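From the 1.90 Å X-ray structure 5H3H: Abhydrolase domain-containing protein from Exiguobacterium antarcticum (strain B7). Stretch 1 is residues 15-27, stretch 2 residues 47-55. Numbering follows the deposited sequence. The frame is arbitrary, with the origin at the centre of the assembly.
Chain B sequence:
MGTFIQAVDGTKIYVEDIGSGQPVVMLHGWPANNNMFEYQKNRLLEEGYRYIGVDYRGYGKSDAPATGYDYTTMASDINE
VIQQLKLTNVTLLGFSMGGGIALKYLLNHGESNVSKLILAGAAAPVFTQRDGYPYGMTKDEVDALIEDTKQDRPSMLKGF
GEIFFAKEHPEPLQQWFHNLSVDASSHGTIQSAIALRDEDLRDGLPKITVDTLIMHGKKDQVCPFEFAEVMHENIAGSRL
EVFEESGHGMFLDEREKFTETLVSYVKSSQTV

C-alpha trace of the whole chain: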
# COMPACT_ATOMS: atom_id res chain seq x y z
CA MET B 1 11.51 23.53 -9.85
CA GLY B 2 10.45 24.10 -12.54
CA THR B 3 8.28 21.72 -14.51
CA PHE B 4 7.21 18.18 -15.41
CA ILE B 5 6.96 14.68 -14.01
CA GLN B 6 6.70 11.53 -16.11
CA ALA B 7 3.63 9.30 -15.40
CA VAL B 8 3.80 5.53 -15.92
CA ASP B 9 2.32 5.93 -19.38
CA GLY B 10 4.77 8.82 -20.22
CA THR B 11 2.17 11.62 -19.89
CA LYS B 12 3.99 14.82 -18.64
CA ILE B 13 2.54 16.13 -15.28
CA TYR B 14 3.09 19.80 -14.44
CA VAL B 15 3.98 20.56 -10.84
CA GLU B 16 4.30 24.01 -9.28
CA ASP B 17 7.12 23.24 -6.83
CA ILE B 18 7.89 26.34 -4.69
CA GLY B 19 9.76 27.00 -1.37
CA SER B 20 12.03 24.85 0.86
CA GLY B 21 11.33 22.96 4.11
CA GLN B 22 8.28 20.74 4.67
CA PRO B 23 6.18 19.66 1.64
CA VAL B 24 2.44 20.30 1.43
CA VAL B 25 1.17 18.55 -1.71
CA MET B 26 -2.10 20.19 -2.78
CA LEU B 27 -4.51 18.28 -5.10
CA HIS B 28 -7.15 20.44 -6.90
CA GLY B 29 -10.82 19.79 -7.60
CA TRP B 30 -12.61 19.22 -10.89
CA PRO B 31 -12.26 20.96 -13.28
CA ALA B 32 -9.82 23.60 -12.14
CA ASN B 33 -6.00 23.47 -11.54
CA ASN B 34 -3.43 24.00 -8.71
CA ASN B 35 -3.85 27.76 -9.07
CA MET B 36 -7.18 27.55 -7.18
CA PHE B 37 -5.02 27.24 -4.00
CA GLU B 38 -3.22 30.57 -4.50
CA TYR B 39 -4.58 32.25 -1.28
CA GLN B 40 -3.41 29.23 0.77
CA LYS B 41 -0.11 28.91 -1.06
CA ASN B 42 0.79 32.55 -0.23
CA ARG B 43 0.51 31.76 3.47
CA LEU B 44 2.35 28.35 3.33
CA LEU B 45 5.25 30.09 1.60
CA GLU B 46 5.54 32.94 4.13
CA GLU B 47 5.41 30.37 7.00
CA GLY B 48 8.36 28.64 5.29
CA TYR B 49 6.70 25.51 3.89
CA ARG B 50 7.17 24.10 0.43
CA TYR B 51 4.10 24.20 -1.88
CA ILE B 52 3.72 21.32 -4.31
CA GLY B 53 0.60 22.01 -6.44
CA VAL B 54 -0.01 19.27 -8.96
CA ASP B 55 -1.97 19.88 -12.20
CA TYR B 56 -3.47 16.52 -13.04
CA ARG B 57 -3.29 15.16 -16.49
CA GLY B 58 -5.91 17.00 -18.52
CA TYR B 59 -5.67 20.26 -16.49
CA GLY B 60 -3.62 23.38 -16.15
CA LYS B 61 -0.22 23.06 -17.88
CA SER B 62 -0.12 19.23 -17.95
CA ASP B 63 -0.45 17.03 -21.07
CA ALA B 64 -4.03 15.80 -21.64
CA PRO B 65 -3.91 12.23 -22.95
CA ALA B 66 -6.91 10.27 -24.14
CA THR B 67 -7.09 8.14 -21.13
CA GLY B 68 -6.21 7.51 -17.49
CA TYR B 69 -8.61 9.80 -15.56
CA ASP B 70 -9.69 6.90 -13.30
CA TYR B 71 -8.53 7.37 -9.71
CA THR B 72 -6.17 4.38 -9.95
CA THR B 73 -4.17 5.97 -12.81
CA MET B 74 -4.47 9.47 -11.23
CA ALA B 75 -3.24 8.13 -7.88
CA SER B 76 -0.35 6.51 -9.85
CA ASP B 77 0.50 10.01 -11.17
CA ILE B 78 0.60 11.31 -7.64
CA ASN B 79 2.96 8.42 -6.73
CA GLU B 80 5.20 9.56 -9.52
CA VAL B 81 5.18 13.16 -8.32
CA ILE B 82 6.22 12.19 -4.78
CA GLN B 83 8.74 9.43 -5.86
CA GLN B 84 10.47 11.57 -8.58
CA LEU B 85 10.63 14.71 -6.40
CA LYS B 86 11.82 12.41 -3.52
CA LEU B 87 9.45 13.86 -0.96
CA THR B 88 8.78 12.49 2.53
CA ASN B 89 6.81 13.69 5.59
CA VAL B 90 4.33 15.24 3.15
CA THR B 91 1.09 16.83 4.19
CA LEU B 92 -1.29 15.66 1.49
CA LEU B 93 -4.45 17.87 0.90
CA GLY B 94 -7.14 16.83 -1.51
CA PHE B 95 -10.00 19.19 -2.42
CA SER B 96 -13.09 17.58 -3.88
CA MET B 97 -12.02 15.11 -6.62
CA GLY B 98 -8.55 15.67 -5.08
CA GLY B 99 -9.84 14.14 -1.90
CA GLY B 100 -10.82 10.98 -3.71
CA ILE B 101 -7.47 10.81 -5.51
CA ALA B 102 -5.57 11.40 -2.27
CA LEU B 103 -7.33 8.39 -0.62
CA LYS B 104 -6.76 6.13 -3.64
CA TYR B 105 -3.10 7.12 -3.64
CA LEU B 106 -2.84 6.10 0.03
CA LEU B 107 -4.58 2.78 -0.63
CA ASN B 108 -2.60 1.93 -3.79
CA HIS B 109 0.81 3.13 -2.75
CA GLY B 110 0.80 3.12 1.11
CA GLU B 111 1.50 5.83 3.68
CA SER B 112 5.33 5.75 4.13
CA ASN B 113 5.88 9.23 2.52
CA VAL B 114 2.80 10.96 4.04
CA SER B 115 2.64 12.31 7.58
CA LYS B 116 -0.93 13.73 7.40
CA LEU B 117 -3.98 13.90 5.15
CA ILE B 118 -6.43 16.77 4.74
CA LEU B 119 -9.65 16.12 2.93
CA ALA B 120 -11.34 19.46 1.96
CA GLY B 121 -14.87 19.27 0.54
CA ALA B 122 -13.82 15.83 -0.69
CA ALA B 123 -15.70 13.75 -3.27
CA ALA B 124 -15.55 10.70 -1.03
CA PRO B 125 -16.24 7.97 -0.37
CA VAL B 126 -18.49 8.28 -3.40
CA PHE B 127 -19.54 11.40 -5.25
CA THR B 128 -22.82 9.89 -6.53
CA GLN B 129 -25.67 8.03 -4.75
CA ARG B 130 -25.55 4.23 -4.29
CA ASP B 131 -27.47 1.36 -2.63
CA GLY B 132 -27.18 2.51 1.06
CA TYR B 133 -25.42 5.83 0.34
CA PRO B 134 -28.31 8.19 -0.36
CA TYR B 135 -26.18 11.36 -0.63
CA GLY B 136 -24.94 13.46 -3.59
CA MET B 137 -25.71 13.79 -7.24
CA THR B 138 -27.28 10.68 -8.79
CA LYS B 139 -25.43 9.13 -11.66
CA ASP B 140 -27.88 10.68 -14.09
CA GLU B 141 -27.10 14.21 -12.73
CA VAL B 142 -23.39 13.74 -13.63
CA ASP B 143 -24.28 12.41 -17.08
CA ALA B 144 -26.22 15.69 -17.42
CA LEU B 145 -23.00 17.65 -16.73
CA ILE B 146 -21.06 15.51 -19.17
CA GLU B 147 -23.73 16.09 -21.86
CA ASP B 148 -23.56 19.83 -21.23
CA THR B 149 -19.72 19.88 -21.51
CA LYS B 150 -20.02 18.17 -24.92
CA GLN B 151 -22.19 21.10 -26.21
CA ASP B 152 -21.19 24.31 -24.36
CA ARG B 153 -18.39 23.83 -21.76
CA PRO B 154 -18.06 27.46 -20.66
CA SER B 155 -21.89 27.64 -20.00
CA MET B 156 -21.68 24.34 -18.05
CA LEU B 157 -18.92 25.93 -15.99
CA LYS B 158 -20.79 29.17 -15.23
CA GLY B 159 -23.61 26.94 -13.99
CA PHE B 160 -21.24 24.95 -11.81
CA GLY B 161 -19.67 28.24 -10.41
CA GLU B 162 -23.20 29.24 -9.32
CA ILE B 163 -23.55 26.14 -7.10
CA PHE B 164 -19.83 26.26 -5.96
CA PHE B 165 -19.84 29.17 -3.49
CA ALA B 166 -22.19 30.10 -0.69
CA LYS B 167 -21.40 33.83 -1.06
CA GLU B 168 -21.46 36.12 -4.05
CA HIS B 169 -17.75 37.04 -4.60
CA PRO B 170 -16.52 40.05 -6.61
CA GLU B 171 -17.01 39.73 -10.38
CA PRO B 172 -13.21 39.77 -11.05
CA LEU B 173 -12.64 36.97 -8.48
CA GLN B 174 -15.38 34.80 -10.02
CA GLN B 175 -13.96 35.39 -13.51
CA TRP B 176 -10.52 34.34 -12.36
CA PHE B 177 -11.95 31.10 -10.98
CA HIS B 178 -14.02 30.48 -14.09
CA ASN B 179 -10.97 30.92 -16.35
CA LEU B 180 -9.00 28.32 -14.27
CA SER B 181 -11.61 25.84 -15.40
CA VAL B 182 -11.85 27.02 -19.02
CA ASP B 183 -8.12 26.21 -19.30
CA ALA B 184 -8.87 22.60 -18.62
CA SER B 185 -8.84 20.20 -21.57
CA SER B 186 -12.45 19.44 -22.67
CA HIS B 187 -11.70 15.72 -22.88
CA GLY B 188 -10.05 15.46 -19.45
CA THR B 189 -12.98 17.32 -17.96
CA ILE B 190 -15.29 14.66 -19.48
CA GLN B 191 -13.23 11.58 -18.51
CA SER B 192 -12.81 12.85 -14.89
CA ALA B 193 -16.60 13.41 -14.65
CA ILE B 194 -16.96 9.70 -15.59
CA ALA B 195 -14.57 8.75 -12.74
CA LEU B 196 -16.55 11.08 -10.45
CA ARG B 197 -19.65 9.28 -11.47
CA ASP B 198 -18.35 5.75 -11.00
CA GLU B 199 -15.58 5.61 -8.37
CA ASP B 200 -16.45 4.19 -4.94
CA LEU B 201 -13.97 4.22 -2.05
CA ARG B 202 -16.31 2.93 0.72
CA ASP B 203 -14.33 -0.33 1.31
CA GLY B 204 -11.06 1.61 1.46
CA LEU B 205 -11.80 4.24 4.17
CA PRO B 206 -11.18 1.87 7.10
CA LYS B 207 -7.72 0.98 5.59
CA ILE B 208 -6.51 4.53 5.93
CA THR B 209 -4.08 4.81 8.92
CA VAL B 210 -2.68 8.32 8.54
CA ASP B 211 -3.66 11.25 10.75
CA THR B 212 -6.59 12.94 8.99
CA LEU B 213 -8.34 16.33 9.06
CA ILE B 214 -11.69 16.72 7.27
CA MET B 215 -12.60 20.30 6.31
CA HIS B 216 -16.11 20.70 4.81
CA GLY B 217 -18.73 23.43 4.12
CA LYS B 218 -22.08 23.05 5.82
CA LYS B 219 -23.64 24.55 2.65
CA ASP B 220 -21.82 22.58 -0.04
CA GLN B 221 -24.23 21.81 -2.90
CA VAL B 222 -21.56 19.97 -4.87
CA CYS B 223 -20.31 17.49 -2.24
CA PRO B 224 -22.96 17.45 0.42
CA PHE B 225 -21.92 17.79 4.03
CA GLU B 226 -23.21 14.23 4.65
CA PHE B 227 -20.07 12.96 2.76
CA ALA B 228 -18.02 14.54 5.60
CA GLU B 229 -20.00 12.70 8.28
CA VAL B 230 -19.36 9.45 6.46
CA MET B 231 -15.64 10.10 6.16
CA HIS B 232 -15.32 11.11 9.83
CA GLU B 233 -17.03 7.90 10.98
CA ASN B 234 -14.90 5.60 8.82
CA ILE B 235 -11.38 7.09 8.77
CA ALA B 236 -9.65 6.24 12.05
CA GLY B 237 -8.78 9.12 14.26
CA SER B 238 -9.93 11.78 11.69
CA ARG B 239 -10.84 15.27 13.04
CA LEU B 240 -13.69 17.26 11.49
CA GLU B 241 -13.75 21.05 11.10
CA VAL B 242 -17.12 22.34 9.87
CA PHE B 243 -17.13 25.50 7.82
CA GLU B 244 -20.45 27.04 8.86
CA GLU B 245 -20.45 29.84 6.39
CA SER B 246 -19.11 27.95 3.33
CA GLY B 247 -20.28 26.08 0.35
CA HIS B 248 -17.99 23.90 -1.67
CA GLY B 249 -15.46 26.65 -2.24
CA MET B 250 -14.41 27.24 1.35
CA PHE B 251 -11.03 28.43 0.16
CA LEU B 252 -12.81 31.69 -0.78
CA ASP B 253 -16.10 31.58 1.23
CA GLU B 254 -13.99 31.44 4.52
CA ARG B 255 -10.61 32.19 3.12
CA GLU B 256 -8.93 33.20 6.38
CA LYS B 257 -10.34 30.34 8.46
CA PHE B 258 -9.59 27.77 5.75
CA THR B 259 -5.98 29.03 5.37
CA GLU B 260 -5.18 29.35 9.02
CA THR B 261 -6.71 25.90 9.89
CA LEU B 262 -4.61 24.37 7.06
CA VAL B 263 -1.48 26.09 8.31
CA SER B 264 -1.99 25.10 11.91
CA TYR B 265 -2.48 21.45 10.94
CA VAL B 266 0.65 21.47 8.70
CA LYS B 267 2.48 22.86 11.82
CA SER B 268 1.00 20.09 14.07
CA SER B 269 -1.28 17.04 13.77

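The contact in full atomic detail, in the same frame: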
# COMPACT_ATOMS: atom_id res chain seq x y z
N VAL B 15 4.00 20.33 -12.27
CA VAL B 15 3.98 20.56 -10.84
C VAL B 15 4.58 21.93 -10.52
O VAL B 15 5.70 22.25 -10.94
CB VAL B 15 4.84 19.50 -10.10
CG1 VAL B 15 4.72 19.71 -8.59
CG2 VAL B 15 4.41 18.10 -10.45
N GLU B 16 3.83 22.75 -9.77
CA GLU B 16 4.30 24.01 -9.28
C GLU B 16 5.02 23.69 -7.94
O GLU B 16 4.40 23.45 -6.89
CB GLU B 16 3.10 24.97 -9.09
CG GLU B 16 3.45 26.42 -8.84
CD GLU B 16 3.81 27.26 -10.09
OE1 GLU B 16 3.54 26.82 -11.22
OE2 GLU B 16 4.34 28.40 -9.93
N ASP B 17 6.33 23.65 -7.99
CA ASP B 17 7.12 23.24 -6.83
C ASP B 17 7.85 24.51 -6.35
O ASP B 17 8.70 25.05 -7.06
CB ASP B 17 8.06 22.11 -7.24
CG ASP B 17 9.07 21.71 -6.10
OD1 ASP B 17 8.92 22.18 -4.95
OD2 ASP B 17 10.01 20.90 -6.36
N ILE B 18 7.46 25.01 -5.18
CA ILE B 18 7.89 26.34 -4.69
C ILE B 18 8.21 26.32 -3.17
O ILE B 18 7.38 25.81 -2.37
CB ILE B 18 6.76 27.39 -4.84
CG1 ILE B 18 6.27 27.47 -6.26
CG2 ILE B 18 7.27 28.76 -4.47
CD1 ILE B 18 5.03 28.35 -6.45
N GLY B 19 9.36 26.89 -2.78
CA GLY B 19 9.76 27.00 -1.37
C GLY B 19 10.69 25.87 -0.97
O GLY B 19 11.01 25.01 -1.79
N SER B 20 11.12 25.87 0.29
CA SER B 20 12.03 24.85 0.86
C SER B 20 11.47 24.44 2.21
O SER B 20 10.47 25.02 2.68
CB SER B 20 13.46 25.38 1.03
OG SER B 20 13.49 26.59 1.73
N GLY B 21 12.02 23.42 2.85
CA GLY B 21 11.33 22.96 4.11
C GLY B 21 10.01 22.25 3.80
O GLY B 21 9.79 21.95 2.65
N GLN B 22 9.13 21.96 4.80
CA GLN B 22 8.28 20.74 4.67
C GLN B 22 7.21 20.80 3.57
O GLN B 22 6.54 21.82 3.43
CB GLN B 22 7.63 20.30 6.01
CG GLN B 22 8.65 20.14 7.16
CD GLN B 22 9.69 19.07 6.84
OE1 GLN B 22 9.37 17.89 6.73
NE2 GLN B 22 10.94 19.48 6.70
N PRO B 23 7.07 19.72 2.80
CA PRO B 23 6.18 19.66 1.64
C PRO B 23 4.71 19.47 2.01
O PRO B 23 4.38 18.66 2.89
CB PRO B 23 6.71 18.46 0.85
CG PRO B 23 7.34 17.60 1.86
CD PRO B 23 7.90 18.51 2.89
N VAL B 24 3.88 20.27 1.33
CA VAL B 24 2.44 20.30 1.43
C VAL B 24 2.02 20.12 -0.01
O VAL B 24 2.25 21.03 -0.83
CB VAL B 24 1.92 21.63 2.00
CG1 VAL B 24 0.39 21.59 2.22
CG2 VAL B 24 2.62 21.96 3.27
N VAL B 25 1.54 18.92 -0.34
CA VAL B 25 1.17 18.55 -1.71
C VAL B 25 -0.34 18.83 -1.80
O VAL B 25 -1.09 18.27 -1.04
CB VAL B 25 1.45 17.08 -1.99
CG1 VAL B 25 0.88 16.65 -3.33
CG2 VAL B 25 2.95 16.77 -1.93
N MET B 26 -0.72 19.76 -2.67
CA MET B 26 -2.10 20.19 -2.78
C MET B 26 -2.74 19.68 -4.09
O MET B 26 -2.22 19.95 -5.14
CB MET B 26 -2.13 21.69 -2.60
CG MET B 26 -1.81 22.03 -1.13
SD MET B 26 -2.09 23.74 -0.71
CE MET B 26 -3.83 23.78 -0.35
N LEU B 27 -3.83 18.90 -3.97
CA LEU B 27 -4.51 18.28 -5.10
C LEU B 27 -5.90 18.94 -5.38
O LEU B 27 -6.80 18.85 -4.54
CB LEU B 27 -4.73 16.83 -4.81
CG LEU B 27 -3.60 15.80 -4.84
CD1 LEU B 27 -2.25 16.38 -5.18
CD2 LEU B 27 -3.63 14.96 -3.61
N GLU B 47 5.13 31.11 5.74
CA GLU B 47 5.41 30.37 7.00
C GLU B 47 6.57 29.38 6.80
O GLU B 47 6.89 28.62 7.70
CB GLU B 47 4.16 29.63 7.47
CG GLU B 47 2.92 30.51 7.65
CD GLU B 47 2.89 31.25 8.95
OE1 GLU B 47 2.90 32.50 8.97
OE2 GLU B 47 2.86 30.54 9.96
N GLY B 48 7.15 29.38 5.59
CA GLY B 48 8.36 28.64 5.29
C GLY B 48 8.15 27.19 4.94
O GLY B 48 9.04 26.38 5.18
N TYR B 49 6.95 26.85 4.43
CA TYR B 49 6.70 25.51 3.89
C TYR B 49 6.89 25.49 2.37
O TYR B 49 6.99 26.52 1.75
CB TYR B 49 5.28 25.07 4.30
CG TYR B 49 5.27 24.82 5.80
CD1 TYR B 49 5.58 23.56 6.32
CD2 TYR B 49 5.06 25.86 6.69
CE1 TYR B 49 5.64 23.33 7.70
CE2 TYR B 49 5.13 25.66 8.06
CZ TYR B 49 5.41 24.40 8.56
OH TYR B 49 5.47 24.22 9.92
N ARG B 50 6.98 24.29 1.81
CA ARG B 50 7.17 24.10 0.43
C ARG B 50 5.83 23.65 -0.19
O ARG B 50 5.29 22.62 0.20
CB ARG B 50 8.22 23.05 0.24
CG ARG B 50 8.57 22.77 -1.19
CD ARG B 50 9.68 21.74 -1.19
NE ARG B 50 9.94 21.25 -2.54
CZ ARG B 50 10.79 20.28 -2.82
NH1 ARG B 50 11.50 19.70 -1.84
NH2 ARG B 50 10.95 19.85 -4.09
N TYR B 51 5.35 24.43 -1.15
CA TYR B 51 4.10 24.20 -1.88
C TYR B 51 4.36 23.30 -3.07
O TYR B 51 5.25 23.57 -3.86
CB TYR B 51 3.55 25.56 -2.35
CG TYR B 51 2.34 25.47 -3.20
CD1 TYR B 51 1.06 25.24 -2.64
CD2 TYR B 51 2.42 25.62 -4.60
CE1 TYR B 51 -0.06 25.21 -3.44
CE2 TYR B 51 1.28 25.55 -5.39
CZ TYR B 51 0.05 25.36 -4.82
OH TYR B 51 -1.08 25.26 -5.65
N ILE B 52 3.63 22.19 -3.18
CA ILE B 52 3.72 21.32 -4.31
C ILE B 52 2.30 21.20 -4.87
O ILE B 52 1.54 20.42 -4.41
CB ILE B 52 4.34 19.96 -3.96
CG1 ILE B 52 5.81 20.10 -3.53
CG2 ILE B 52 4.26 19.02 -5.15
CD1 ILE B 52 6.01 19.79 -2.07
N GLY B 53 1.97 22.01 -5.88
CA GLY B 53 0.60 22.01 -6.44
C GLY B 53 0.64 21.25 -7.74
O GLY B 53 1.27 21.73 -8.69
N VAL B 54 0.01 20.10 -7.76
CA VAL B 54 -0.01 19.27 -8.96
C VAL B 54 -1.15 19.69 -9.89
O VAL B 54 -2.29 19.97 -9.42
CB VAL B 54 -0.10 17.78 -8.67
CG1 VAL B 54 0.95 17.32 -7.64
CG2 VAL B 54 -1.48 17.40 -8.23
N ASP B 55 -0.86 19.78 -11.19
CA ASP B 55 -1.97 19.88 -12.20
C ASP B 55 -2.13 18.49 -12.68
O ASP B 55 -1.15 17.96 -13.22
CB ASP B 55 -1.61 20.78 -13.39
CG ASP B 55 -1.55 22.28 -13.06
OD1 ASP B 55 -1.98 22.72 -11.96
OD2 ASP B 55 -1.11 23.04 -13.94
O HOH W 1 11.59 20.56 1.08
O HOH W 2 -3.54 21.03 -7.35

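The contact is a three-stranded piece of β-sheet in which strand 50-54 lies between two segments of the same stretch, running antiparallel to 15-18 and parallel to 23-27. Residues 19-22 carry the chain from one neighbour to the other, and the two stretches together bury 1056 Å² against each other.

Backbone hydrogen bonds set the register. On the antiparallel side they come in reciprocal pairs: E16 N to G53 O and G53 N to E16 O, both 3.0 Å, then I18 N to Y51 O at 2.9 Å and Y51 N to I18 O at 2.7 Å. On the parallel side R50 and I52 each bond to two different residues. R50 N donates to Q22 O and R50 O accepts from V24 N, both at 3.0 Å; I52 N donates to V24 O at 3.0 Å and I52 O accepts from M26 N at 2.9 Å. The ladder then loosens, for V54 N to M26 O is a weak bond of 3.4 Å, and a water bridges M26 O and V54 O there. CA-H...O contacts, such as V25 CA to I52 O at 3.3 Å, fill in between the stronger bonds.

The principal polar side-chain interaction is the salt bridge between D17 and R50. R50 NE meets D17 OD1 at 2.8 Å and R50 NH2 meets D17 OD2 at 2.7 Å, so carboxylate and guanidinium join through two hydrogen bonds, the acid lying at the edge of the guanidinium near its plane. The extended arginine, with chi1 to chi3 all t, has the reach for this, and D17 is buried, where a charge benefits from a partner. The remaining nitrogen, R50 NH1, donates to a water at 3.0 Å that in turn donates to G21 O, tying the arginine to the connecting loop.

Apolar packing divides between the faces of the sheet. On the face bearing V15, P23, V25, I52 and V54, the branched I52 touches both neighbouring strands: its CG2 lies 3.5 Å from V15 CG1 and its CD1 3.3 Å from P23 CB. Farther along, L27 CD1 reaches V54 CG2 at 3.3 Å. On the other face Y51 lies between I18 and M26, its CD2 4.2 Å from I18 CD1 and its CE1 3.7 Å from M26 SD. The sulfur approaches the ring edge, 5.0 Å from M26 SD to the centroid of the Y51 ring, and the flexible methionine supplies a polarizable atom to that edge.

Glycines serve where a CB would be crowded or the backbone takes angles that favour glycine. At G19 a CB would clash with Y49 O, and the backbone angles of G19 and G21 would each jam a CB against the preceding carbonyl. G48 takes positive phi in a Schellman motif after a helix, a conformation glycine adopts readily. At G53 a CB would run into Y51 OH, so the bare backbone leaves room for the tyrosine.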